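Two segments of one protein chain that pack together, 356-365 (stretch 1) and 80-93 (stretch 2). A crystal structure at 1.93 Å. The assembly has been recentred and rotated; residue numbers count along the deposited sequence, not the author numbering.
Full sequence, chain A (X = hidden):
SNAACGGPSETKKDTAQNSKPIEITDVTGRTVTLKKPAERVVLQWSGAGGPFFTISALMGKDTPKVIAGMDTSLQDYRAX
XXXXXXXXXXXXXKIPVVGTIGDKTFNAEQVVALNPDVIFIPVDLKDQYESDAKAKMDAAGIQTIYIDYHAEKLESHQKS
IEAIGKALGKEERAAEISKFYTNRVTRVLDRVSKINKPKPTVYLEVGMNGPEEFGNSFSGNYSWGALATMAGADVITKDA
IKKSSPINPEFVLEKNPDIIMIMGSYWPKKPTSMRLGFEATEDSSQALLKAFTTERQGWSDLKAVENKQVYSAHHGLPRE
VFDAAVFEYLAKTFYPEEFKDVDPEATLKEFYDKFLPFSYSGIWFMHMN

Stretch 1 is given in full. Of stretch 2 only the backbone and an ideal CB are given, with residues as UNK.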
# COMPACT_ATOMS: atom_id res chain seq x y z
N LEU A 356 -8.20 -11.84 -6.24
CA LEU A 356 -7.16 -12.50 -5.45
C LEU A 356 -7.48 -13.96 -5.12
O LEU A 356 -8.63 -14.32 -4.87
CB LEU A 356 -6.84 -11.69 -4.19
CG LEU A 356 -6.14 -10.35 -4.45
CD1 LEU A 356 -5.96 -9.53 -3.17
CD2 LEU A 356 -4.80 -10.57 -5.13
N PRO A 357 -6.45 -14.82 -5.13
CA PRO A 357 -6.60 -16.22 -4.75
C PRO A 357 -6.58 -16.41 -3.23
O PRO A 357 -6.57 -17.55 -2.76
CB PRO A 357 -5.36 -16.87 -5.36
CG PRO A 357 -4.32 -15.80 -5.32
CD PRO A 357 -5.07 -14.50 -5.54
N PHE A 358 -6.57 -15.32 -2.48
CA PHE A 358 -6.55 -15.39 -1.01
C PHE A 358 -7.89 -14.91 -0.47
O PHE A 358 -8.47 -13.96 -1.01
CB PHE A 358 -5.41 -14.53 -0.45
CG PHE A 358 -4.09 -14.72 -1.17
CD1 PHE A 358 -3.41 -15.92 -1.10
CD2 PHE A 358 -3.53 -13.68 -1.91
CE1 PHE A 358 -2.20 -16.10 -1.76
CE2 PHE A 358 -2.33 -13.85 -2.58
CZ PHE A 358 -1.66 -15.06 -2.50
N SER A 359 -8.40 -15.54 0.58
CA SER A 359 -9.70 -15.16 1.12
C SER A 359 -9.62 -13.83 1.87
O SER A 359 -8.64 -13.54 2.56
CB SER A 359 -10.25 -16.24 2.06
OG SER A 359 -9.40 -16.41 3.18
N TYR A 360 -10.66 -13.02 1.73
CA TYR A 360 -10.73 -11.77 2.48
C TYR A 360 -11.12 -12.04 3.93
O TYR A 360 -12.00 -12.86 4.19
CB TYR A 360 -11.73 -10.82 1.83
CG TYR A 360 -11.88 -9.52 2.60
CD1 TYR A 360 -10.88 -8.56 2.56
CD2 TYR A 360 -13.01 -9.27 3.35
CE1 TYR A 360 -11.00 -7.37 3.26
CE2 TYR A 360 -13.15 -8.08 4.06
CZ TYR A 360 -12.14 -7.14 4.00
OH TYR A 360 -12.28 -5.96 4.71
N SER A 361 -10.45 -11.36 4.86
CA SER A 361 -10.85 -11.32 6.28
C SER A 361 -10.03 -10.26 7.02
O SER A 361 -9.22 -9.56 6.41
CB SER A 361 -10.69 -12.68 6.96
OG SER A 361 -9.33 -12.99 7.12
N GLY A 362 -10.24 -10.14 8.33
CA GLY A 362 -9.49 -9.18 9.12
C GLY A 362 -10.16 -7.81 9.16
O GLY A 362 -11.29 -7.66 8.70
N ILE A 363 -9.45 -6.82 9.71
CA ILE A 363 -9.99 -5.48 9.93
C ILE A 363 -9.02 -4.45 9.35
O ILE A 363 -7.84 -4.46 9.68
CB ILE A 363 -10.17 -5.19 11.44
CG1 ILE A 363 -10.95 -6.31 12.13
CG2 ILE A 363 -10.81 -3.81 11.66
CD1 ILE A 363 -12.43 -6.29 11.87
N TRP A 364 -9.53 -3.55 8.50
CA TRP A 364 -8.66 -2.70 7.68
C TRP A 364 -8.97 -1.22 7.85
O TRP A 364 -8.16 -0.36 7.48
CB TRP A 364 -8.79 -3.12 6.20
CG TRP A 364 -8.45 -4.56 6.04
CD1 TRP A 364 -9.31 -5.62 6.17
CD2 TRP A 364 -7.15 -5.11 5.80
NE1 TRP A 364 -8.61 -6.81 5.98
CE2 TRP A 364 -7.29 -6.51 5.76
CE3 TRP A 364 -5.89 -4.55 5.59
CZ2 TRP A 364 -6.20 -7.36 5.53
CZ3 TRP A 364 -4.81 -5.39 5.37
CH2 TRP A 364 -4.97 -6.78 5.33
N PHE A 365 -10.13 -0.93 8.42
CA PHE A 365 -10.58 0.44 8.65
C PHE A 365 -11.31 0.48 9.97
O PHE A 365 -11.85 -0.55 10.42
CB PHE A 365 -11.52 0.89 7.53
CG PHE A 365 -10.88 0.87 6.16
CD1 PHE A 365 -9.91 1.81 5.81
CD2 PHE A 365 -11.27 -0.08 5.22
CE1 PHE A 365 -9.33 1.79 4.55
CE2 PHE A 365 -10.69 -0.09 3.94
CZ PHE A 365 -9.72 0.85 3.61
N UNK A 80 1.73 -11.42 9.04
CA UNK A 80 0.36 -11.89 9.13
C UNK A 80 -0.18 -12.22 7.74
O UNK A 80 -0.90 -13.21 7.57
CB UNK A 80 -0.52 -10.84 9.81
N UNK A 81 0.19 -11.42 6.75
CA UNK A 81 -0.18 -11.72 5.37
C UNK A 81 0.52 -12.99 4.88
O UNK A 81 -0.10 -13.85 4.23
CB UNK A 81 0.17 -10.54 4.46
N UNK A 82 1.80 -13.12 5.19
CA UNK A 82 2.56 -14.32 4.82
C UNK A 82 1.91 -15.60 5.35
O UNK A 82 1.81 -16.59 4.62
CB UNK A 82 3.99 -14.21 5.35
N UNK A 83 1.48 -15.60 6.62
CA UNK A 83 0.84 -16.78 7.19
C UNK A 83 -0.47 -17.09 6.46
O UNK A 83 -0.77 -18.24 6.14
CB UNK A 83 0.58 -16.58 8.68
N UNK A 84 -1.26 -16.05 6.23
CA UNK A 84 -2.57 -16.22 5.63
C UNK A 84 -2.42 -16.76 4.20
O UNK A 84 -3.09 -17.72 3.80
CB UNK A 84 -3.34 -14.90 5.64
N UNK A 85 -1.52 -16.14 3.45
CA UNK A 85 -1.36 -16.48 2.04
C UNK A 85 -0.78 -17.88 1.89
O UNK A 85 -1.23 -18.66 1.05
CB UNK A 85 -0.46 -15.46 1.34
N UNK A 86 0.23 -18.21 2.70
CA UNK A 86 0.87 -19.52 2.61
C UNK A 86 -0.08 -20.63 3.07
O UNK A 86 -0.02 -21.76 2.58
CB UNK A 86 2.15 -19.54 3.45
N UNK A 87 -0.96 -20.30 4.01
CA UNK A 87 -1.95 -21.26 4.48
C UNK A 87 -2.84 -21.69 3.33
O UNK A 87 -3.19 -22.87 3.20
CB UNK A 87 -2.79 -20.67 5.61
N UNK A 88 -3.21 -20.73 2.49
CA UNK A 88 -4.15 -21.00 1.40
C UNK A 88 -3.44 -21.39 0.10
O UNK A 88 -4.03 -22.01 -0.78
CB UNK A 88 -5.03 -19.77 1.16
N UNK A 89 -2.16 -21.02 -0.00
CA UNK A 89 -1.36 -21.31 -1.19
C UNK A 89 0.05 -21.75 -0.75
O UNK A 89 1.01 -21.00 -0.89
CB UNK A 89 -1.29 -20.09 -2.11
N UNK A 90 0.16 -22.96 -0.18
CA UNK A 90 1.42 -23.41 0.43
C UNK A 90 2.62 -23.44 -0.52
O UNK A 90 3.76 -23.40 -0.06
CB UNK A 90 1.22 -24.81 1.01
N UNK A 91 2.36 -23.48 -1.82
CA UNK A 91 3.45 -23.53 -2.79
C UNK A 91 4.30 -22.26 -2.76
O UNK A 91 5.42 -22.25 -3.25
CB UNK A 91 2.89 -23.75 -4.20
N UNK A 92 3.75 -21.19 -2.18
CA UNK A 92 4.48 -19.93 -2.11
C UNK A 92 5.74 -20.07 -1.25
O UNK A 92 6.76 -19.43 -1.53
CB UNK A 92 3.58 -18.83 -1.55
N UNK A 93 5.65 -20.91 -0.23
CA UNK A 93 6.76 -21.10 0.71
C UNK A 93 7.81 -22.07 0.17
O UNK A 93 8.84 -22.31 0.82
CB UNK A 93 6.23 -21.61 2.05

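Position 80 lies in a helix that begins earlier in the chain; its CB points toward stretch 1, with nothing there within 5.5 Å. Many residues would suit. It is Asp80, and OD2 is hydrogen-bonded elsewhere in the structure.

At 81 CB points sideways, and the Trp364 ring lies further off. A long apolar side chain would fit. Selenomethionine Met81, extended (m, t, t), brings CE to 3.6 Å from CH2 of Trp364, at the ring edge.

Positions 82 and 83 are out of reach of stretch 1 and little constrained by it. They are Trp82 and Lys83.

At 84 CB points toward stretch 1, with no atom of it within 5.5 Å. The carbonyl of Ser359 offers an acceptor beyond, so a donor of some length is favoured: His, Gln, Lys or Arg. His84, chi1 t, donates from NE2 to Ser359 O at 2.9 Å, and the acceptor lies near the ring plane, as a ring N-H requires.

At 85 the ideal CB is 3.6 Å from Phe358 CE1. CB points sideways, along an aromatic ring. A flat or apolar side chain would suit: Phe, Tyr, Leu or Met. Phe85 stacks face to face on Phe358, centroids 4.0 Å apart and planes at 17°.

Position 86 points away, and 87 is out of reach. Either could be small or polar. Thr86 OG1 donates to Trp82 O at 2.6 Å; 87 is Ala87.

At 88 CB points toward stretch 1. The backbone N of Ser359 and its hydroxyl OG lie on this side, so an acceptor on a flexible arm is wanted: Glu or Gln. Glu88 uses both oxygens: Ser359 N donates to OE1 at 2.7 Å, and Ser359 OG donates to OE2 at a very short 2.5 Å.

Position 89 is the first to leave helical angles. Its ideal CB is 4.1 Å from Phe358 CE1, and Pro357 lies beyond. A long apolar residue such as Met or Leu fits. Selenomethionine Met89 sets CE 3.5 Å from Pro357 CB and SE 4.0 Å from Phe358 CE1.

Position 90, at phi -60°, would accept proline; it and 91 are out of reach. They are Pro90 and Glu91.

At 92 CB points toward stretch 1 from a distance, so a branched or long apolar residue suits. Leu92 CD1 comes to 4.0 Å from Phe358 CE1. Position 93 is out of reach and is Ala93.

Stretch 2 (80-93) DMWKHFTAEMPELA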
# COMPACT_ATOMS: atom_id res chain seq x y z
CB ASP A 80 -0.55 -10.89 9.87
CG ASP A 80 -0.64 -9.55 9.17
OD1 ASP A 80 0.39 -9.07 8.63
OD2 ASP A 80 -1.76 -8.97 9.17
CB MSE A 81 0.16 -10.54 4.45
CG MSE A 81 -0.71 -9.31 4.67
SE MSE A 81 -0.15 -7.86 3.50
CE MSE A 81 -1.70 -6.71 3.73
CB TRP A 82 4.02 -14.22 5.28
CG TRP A 82 4.86 -15.38 4.83
CD1 TRP A 82 5.46 -16.32 5.62
CD2 TRP A 82 5.17 -15.72 3.48
NE1 TRP A 82 6.13 -17.23 4.83
CE2 TRP A 82 5.97 -16.88 3.51
CE3 TRP A 82 4.86 -15.16 2.24
CZ2 TRP A 82 6.47 -17.49 2.35
CZ3 TRP A 82 5.34 -15.76 1.09
CH2 TRP A 82 6.14 -16.92 1.15
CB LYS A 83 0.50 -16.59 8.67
CG LYS A 83 1.67 -16.30 9.59
CD LYS A 83 1.13 -15.95 10.99
CE LYS A 83 1.91 -14.80 11.63
NZ LYS A 83 1.06 -13.99 12.55
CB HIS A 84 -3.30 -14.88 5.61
CG HIS A 84 -4.72 -14.97 5.15
ND1 HIS A 84 -5.71 -15.59 5.90
CD2 HIS A 84 -5.33 -14.53 4.02
CE1 HIS A 84 -6.85 -15.52 5.25
NE2 HIS A 84 -6.65 -14.89 4.10
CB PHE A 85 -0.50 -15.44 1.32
CG PHE A 85 -1.09 -14.05 1.32
CD1 PHE A 85 -2.41 -13.82 1.72
CD2 PHE A 85 -0.32 -12.96 0.91
CE1 PHE A 85 -2.94 -12.54 1.72
CE2 PHE A 85 -0.85 -11.67 0.91
CZ PHE A 85 -2.16 -11.46 1.31
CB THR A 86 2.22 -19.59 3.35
OG1 THR A 86 2.06 -19.20 4.72
CG2 THR A 86 3.22 -18.67 2.69
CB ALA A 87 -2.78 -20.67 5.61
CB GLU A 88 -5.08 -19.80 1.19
CG GLU A 88 -5.76 -19.36 2.50
CD GLU A 88 -6.90 -18.37 2.30
OE1 GLU A 88 -6.98 -17.76 1.21
OE2 GLU A 88 -7.71 -18.22 3.24
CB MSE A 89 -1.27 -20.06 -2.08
CG MSE A 89 -0.55 -20.27 -3.39
SE MSE A 89 -0.69 -18.68 -4.49
CE MSE A 89 -2.54 -19.00 -5.08
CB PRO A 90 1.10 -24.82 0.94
CG PRO A 90 -0.15 -25.24 0.20
CD PRO A 90 -0.91 -23.96 -0.04
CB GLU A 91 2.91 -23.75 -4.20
CG GLU A 91 2.25 -25.09 -4.42
CD GLU A 91 1.56 -25.17 -5.76
OE1 GLU A 91 0.52 -24.49 -5.93
OE2 GLU A 91 2.06 -25.89 -6.65
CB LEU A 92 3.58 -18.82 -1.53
CG LEU A 92 2.47 -18.25 -2.41
CD1 LEU A 92 1.70 -17.18 -1.65
CD2 LEU A 92 3.05 -17.66 -3.70
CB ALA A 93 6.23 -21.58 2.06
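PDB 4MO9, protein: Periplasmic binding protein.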